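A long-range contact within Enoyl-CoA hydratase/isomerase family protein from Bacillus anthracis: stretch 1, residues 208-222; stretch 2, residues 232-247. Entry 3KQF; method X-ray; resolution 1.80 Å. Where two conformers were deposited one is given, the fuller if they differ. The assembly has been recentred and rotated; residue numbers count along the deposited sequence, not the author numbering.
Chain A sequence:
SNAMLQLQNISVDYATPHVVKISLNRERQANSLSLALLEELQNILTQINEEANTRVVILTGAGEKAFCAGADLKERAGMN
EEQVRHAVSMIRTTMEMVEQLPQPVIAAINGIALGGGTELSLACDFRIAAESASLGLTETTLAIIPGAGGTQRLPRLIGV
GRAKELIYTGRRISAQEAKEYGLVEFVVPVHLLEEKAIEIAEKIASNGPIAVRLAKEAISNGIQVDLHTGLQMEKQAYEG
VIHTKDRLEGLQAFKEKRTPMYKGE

Stretch 1, residues 208-222: GPIAVRLAKEAISNG
Stretch 2, residues 232-247: QMEKQAYEGVIHTKDR

Residues 209-222 form a regular helix, phi/psi near -65/-45, with G208 as N-cap. It packs against the helix that includes 232-238 at an axial closest approach of 9.4 Å and an angle of 169° between N-to-C directions, so the pair is nearly antiparallel. In the CA register, A211 CA lies 6.3 Å from V241 CA. L214 CA lies 6.0 Å from A237 CA. A218 CA lies 5.6 Å from E234 CA. No direct hydrogen bond crosses the interface; shape does most of the work, burying 521 Å² in total.

The central bump is L214 (chi1 m, chi2 t), whose CB points toward the second helix. L214 CD1 lies 3.4 Å from A237 O, 3.7 Å from G240 C and 3.5 Å from V241 CG1, while L214 CD2 is 4.3 Å from A237 CB. The hollow depends on G240: an ideal CB there would come within 2.8 Å of L214 CD1, a clash. Where the CA atoms of A218 and E234 come closest, small side chains meet, with A218 CB 4.4 Å from A237 CB. V241 (chi1 m) returns the fit, V241 CG1 lying 4.0 Å from A211 CA.

At one end selenomethionine M233 (chi1 t, chi2 t, chi3 31°) reaches across: M233 SE is 3.5 Å from N221 CB, and M233 CE is 3.2 Å from G222 CA.

At the other end I210 (m, t) places CD1 3.9 Å from T244 CG2 and CG2 3.9 Å from G240 O. T244 (chi1 p, phi/psi -77/152) sits at the N-cap of the next helix: T244 OG1 donates to V241 O (2.7 Å) and accepts from R247 N (3.2 Å). D246 (chi1 m) points toward stretch 1, D246 OD2 lying 3.7 Å from P209 CD. A water bridges the remaining gap, accepting from I210 N (3.0 Å) and donating to D246 OD2 (2.7 Å), thereby satisfying an amide in the helix's first turn.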

# COMPACT_ATOMS: atom_id res chain seq x y z
N GLY A 208 -8.82 -25.70 3.80
CA GLY A 208 -8.79 -26.14 5.21
C GLY A 208 -9.30 -25.04 6.11
O GLY A 208 -8.70 -23.99 6.14
N PRO A 209 -10.41 -25.28 6.85
CA PRO A 209 -10.96 -24.16 7.64
C PRO A 209 -10.08 -23.67 8.77
O PRO A 209 -10.15 -22.50 9.11
CB PRO A 209 -12.31 -24.69 8.15
CG PRO A 209 -12.25 -26.16 8.00
CD PRO A 209 -11.25 -26.48 6.91
N ILE A 210 -9.31 -24.56 9.40
CA ILE A 210 -8.41 -24.12 10.48
C ILE A 210 -7.33 -23.25 9.85
O ILE A 210 -6.99 -22.18 10.36
CB ILE A 210 -7.78 -25.33 11.21
CG1 ILE A 210 -8.86 -26.12 11.94
CG2 ILE A 210 -6.69 -24.87 12.16
CD1 ILE A 210 -8.35 -27.37 12.62
N ALA A 211 -6.85 -23.66 8.68
CA ALA A 211 -5.82 -22.94 7.93
C ALA A 211 -6.30 -21.55 7.46
O ALA A 211 -5.61 -20.55 7.63
CB ALA A 211 -5.36 -23.78 6.72
N VAL A 212 -7.52 -21.50 6.92
CA VAL A 212 -8.09 -20.23 6.45
C VAL A 212 -8.27 -19.27 7.63
O VAL A 212 -7.92 -18.09 7.54
CB VAL A 212 -9.41 -20.44 5.69
CG1 VAL A 212 -10.12 -19.09 5.40
CG2 VAL A 212 -9.18 -21.21 4.39
N ARG A 213 -8.81 -19.78 8.74
CA ARG A 213 -9.03 -18.95 9.93
C ARG A 213 -7.71 -18.43 10.49
O ARG A 213 -7.61 -17.26 10.86
CB ARG A 213 -9.80 -19.72 11.02
CG ARG A 213 -11.23 -20.04 10.59
CD ARG A 213 -12.14 -20.35 11.79
NE ARG A 213 -13.52 -20.63 11.39
CZ ARG A 213 -14.56 -20.67 12.23
NH1 ARG A 213 -14.42 -20.39 13.52
NH2 ARG A 213 -15.78 -20.94 11.76
N LEU A 214 -6.71 -19.31 10.56
CA LEU A 214 -5.37 -18.90 11.03
C LEU A 214 -4.72 -17.88 10.07
O LEU A 214 -4.05 -16.94 10.51
CB LEU A 214 -4.47 -20.13 11.26
CG LEU A 214 -4.72 -20.91 12.55
CD1 LEU A 214 -3.99 -22.27 12.53
CD2 LEU A 214 -4.28 -20.08 13.76
N ALA A 215 -4.93 -18.05 8.77
CA ALA A 215 -4.42 -17.08 7.78
C ALA A 215 -5.05 -15.71 8.01
O ALA A 215 -4.37 -14.68 7.94
CB ALA A 215 -4.68 -17.55 6.33
N LYS A 216 -6.37 -15.68 8.23
CA LYS A 216 -7.04 -14.41 8.50
C LYS A 216 -6.42 -13.75 9.73
O LYS A 216 -6.11 -12.57 9.71
CB LYS A 216 -8.57 -14.58 8.65
CG LYS A 216 -9.27 -13.27 9.03
CD LYS A 216 -10.78 -13.29 8.93
CE LYS A 216 -11.38 -11.89 9.22
NZ LYS A 216 -12.86 -11.89 9.06
N GLU A 217 -6.22 -14.51 10.80
CA GLU A 217 -5.63 -13.96 12.02
C GLU A 217 -4.20 -13.47 11.79
O GLU A 217 -3.84 -12.39 12.24
CB GLU A 217 -5.68 -14.97 13.16
CG GLU A 217 -7.09 -15.20 13.67
CD GLU A 217 -7.14 -16.17 14.85
OE1 GLU A 217 -6.54 -17.26 14.76
OE2 GLU A 217 -7.82 -15.84 15.85
N ALA A 218 -3.38 -14.27 11.10
CA ALA A 218 -1.98 -13.90 10.86
C ALA A 218 -1.86 -12.62 9.98
O ALA A 218 -1.08 -11.72 10.30
CB ALA A 218 -1.24 -15.06 10.22
N ILE A 219 -2.61 -12.57 8.90
CA ILE A 219 -2.59 -11.40 8.01
C ILE A 219 -3.13 -10.13 8.71
O ILE A 219 -2.47 -9.13 8.76
CB ILE A 219 -3.43 -11.65 6.72
CG1 ILE A 219 -2.85 -12.81 5.89
CG2 ILE A 219 -3.51 -10.36 5.88
CD1 ILE A 219 -3.80 -13.36 4.78
N SER A 220 -4.32 -10.24 9.31
CA SER A 220 -5.02 -9.07 9.88
C SER A 220 -4.28 -8.47 11.05
O SER A 220 -4.31 -7.26 11.24
CB SER A 220 -6.44 -9.43 10.30
OG SER A 220 -7.15 -10.05 9.24
N ASN A 221 -3.68 -9.32 11.87
CA ASN A 221 -2.91 -8.84 13.02
C ASN A 221 -1.46 -8.54 12.68
O ASN A 221 -0.91 -7.52 13.13
CB ASN A 221 -3.01 -9.87 14.16
CG ASN A 221 -4.39 -9.93 14.75
OD1 ASN A 221 -4.90 -8.93 15.26
ND2 ASN A 221 -4.99 -11.11 14.74
N GLY A 222 -0.85 -9.39 11.86
CA GLY A 222 0.56 -9.22 11.48
C GLY A 222 0.84 -7.93 10.72
O GLY A 222 1.89 -7.30 10.91
N GLN A 232 7.01 -13.62 13.48
CA GLN A 232 6.92 -14.46 14.66
C GLN A 232 5.46 -14.87 14.89
O GLN A 232 5.21 -15.96 15.37
CB GLN A 232 7.46 -13.75 15.92
CG GLN A 232 8.77 -13.05 15.74
CD GLN A 232 9.82 -13.88 15.00
OE1 GLN A 232 10.10 -15.02 15.36
NE2 GLN A 232 10.43 -13.28 13.95
N MSE A 233 4.52 -14.00 14.55
CA MSE A 233 3.12 -14.35 14.71
C MSE A 233 2.72 -15.44 13.71
O MSE A 233 1.98 -16.37 14.05
CB MSE A 233 2.25 -13.12 14.61
CG MSE A 233 0.83 -13.39 14.27
SE MSE A 233 -0.20 -11.84 14.67
CE MSE A 233 1.12 -10.45 14.34
N GLU A 234 3.22 -15.33 12.49
CA GLU A 234 2.97 -16.34 11.47
C GLU A 234 3.52 -17.70 11.93
O GLU A 234 2.90 -18.75 11.71
CB GLU A 234 3.68 -15.97 10.19
CG GLU A 234 3.34 -16.89 9.00
CD GLU A 234 4.20 -16.62 7.80
OE1 GLU A 234 3.79 -15.83 6.91
OE2 GLU A 234 5.35 -17.12 7.79
N LYS A 235 4.72 -17.67 12.51
CA LYS A 235 5.40 -18.86 13.02
C LYS A 235 4.51 -19.58 14.01
O LYS A 235 4.29 -20.78 13.88
CB LYS A 235 6.74 -18.45 13.66
CG LYS A 235 7.63 -19.59 14.16
CD LYS A 235 8.98 -19.04 14.67
CE LYS A 235 9.69 -18.14 13.62
NZ LYS A 235 10.93 -17.47 14.17
N GLN A 236 3.95 -18.86 14.99
CA GLN A 236 3.06 -19.49 15.95
C GLN A 236 1.78 -20.01 15.27
O GLN A 236 1.30 -21.11 15.58
CB GLN A 236 2.73 -18.56 17.13
CG GLN A 236 1.93 -19.27 18.23
CD GLN A 236 2.65 -20.47 18.87
OE1 GLN A 236 3.87 -20.47 19.02
NE2 GLN A 236 1.87 -21.48 19.27
N ALA A 237 1.24 -19.23 14.33
CA ALA A 237 0.04 -19.64 13.62
C ALA A 237 0.27 -20.95 12.87
O ALA A 237 -0.62 -21.81 12.85
CB ALA A 237 -0.42 -18.57 12.66
N TYR A 238 1.44 -21.08 12.25
CA TYR A 238 1.80 -22.29 11.49
C TYR A 238 1.80 -23.54 12.43
O TYR A 238 1.43 -24.64 12.01
CB TYR A 238 3.15 -22.08 10.80
CG TYR A 238 3.57 -23.16 9.82
CD1 TYR A 238 3.17 -23.12 8.50
CD2 TYR A 238 4.41 -24.20 10.22
CE1 TYR A 238 3.56 -24.10 7.59
CE2 TYR A 238 4.81 -25.17 9.31
CZ TYR A 238 4.39 -25.11 8.00
OH TYR A 238 4.79 -26.08 7.10
N GLU A 239 2.14 -23.34 13.69
CA GLU A 239 2.11 -24.44 14.66
C GLU A 239 0.68 -24.95 14.83
O GLU A 239 0.47 -26.11 15.16
CB GLU A 239 2.66 -23.98 16.01
CG GLU A 239 4.09 -23.52 15.96
CD GLU A 239 5.05 -24.66 15.68
OE1 GLU A 239 5.96 -24.47 14.84
OE2 GLU A 239 4.87 -25.75 16.26
N GLY A 240 -0.29 -24.07 14.60
CA GLY A 240 -1.69 -24.43 14.70
C GLY A 240 -2.20 -25.33 13.58
O GLY A 240 -3.29 -25.86 13.68
N VAL A 241 -1.44 -25.48 12.50
CA VAL A 241 -1.89 -26.36 11.39
C VAL A 241 -1.10 -27.63 11.24
O VAL A 241 -1.62 -28.63 10.75
CB VAL A 241 -1.89 -25.61 10.04
CG1 VAL A 241 -2.89 -24.52 10.07
CG2 VAL A 241 -0.47 -25.08 9.70
N ILE A 242 0.16 -27.61 11.66
CA ILE A 242 1.01 -28.79 11.46
C ILE A 242 0.56 -30.09 12.14
O ILE A 242 0.85 -31.16 11.61
CB ILE A 242 2.52 -28.52 11.71
CG1 ILE A 242 2.78 -27.97 13.12
CG2 ILE A 242 3.05 -27.58 10.64
CD1 ILE A 242 4.25 -27.65 13.37
N HIS A 243 -0.16 -30.02 13.27
CA HIS A 243 -0.61 -31.23 13.98
C HIS A 243 -2.06 -31.63 13.64
O HIS A 243 -2.57 -32.62 14.15
CB HIS A 243 -0.49 -31.03 15.51
CG HIS A 243 -0.82 -32.25 16.32
ND1 HIS A 243 -2.11 -32.66 16.58
CD2 HIS A 243 -0.01 -33.13 16.96
CE1 HIS A 243 -2.09 -33.74 17.33
NE2 HIS A 243 -0.82 -34.05 17.58
N THR A 244 -2.70 -30.89 12.73
CA THR A 244 -4.10 -31.15 12.40
C THR A 244 -4.31 -32.35 11.50
O THR A 244 -3.43 -32.74 10.75
CB THR A 244 -4.76 -29.90 11.73
OG1 THR A 244 -4.12 -29.61 10.48
CG2 THR A 244 -4.68 -28.69 12.64
N LYS A 245 -5.49 -32.97 11.63
CA LYS A 245 -5.86 -34.09 10.79
C LYS A 245 -6.10 -33.57 9.36
O LYS A 245 -5.81 -34.26 8.39
CB LYS A 245 -7.11 -34.80 11.32
CG LYS A 245 -6.93 -35.43 12.68
CD LYS A 245 -8.12 -36.33 13.05
CE LYS A 245 -7.92 -36.98 14.42
NZ LYS A 245 -9.05 -37.87 14.81
N ASP A 246 -6.61 -32.35 9.24
CA ASP A 246 -6.82 -31.75 7.91
C ASP A 246 -5.51 -31.67 7.12
O ASP A 246 -5.50 -31.94 5.92
CB ASP A 246 -7.50 -30.37 7.99
CG ASP A 246 -9.02 -30.45 8.16
OD1 ASP A 246 -9.62 -31.53 7.98
OD2 ASP A 246 -9.63 -29.38 8.45
N ARG A 247 -4.39 -31.33 7.77
CA ARG A 247 -3.10 -31.28 7.06
C ARG A 247 -2.76 -32.64 6.48
O ARG A 247 -2.26 -32.74 5.35
CB ARG A 247 -1.97 -30.82 7.98
CG ARG A 247 -0.60 -30.91 7.34
CD ARG A 247 0.47 -30.44 8.30
NE ARG A 247 1.81 -30.73 7.79
CZ ARG A 247 2.45 -31.89 7.96
NH1 ARG A 247 3.67 -32.03 7.46
NH2 ARG A 247 1.89 -32.90 8.62
O HOH W 1 -8.17 -27.09 8.23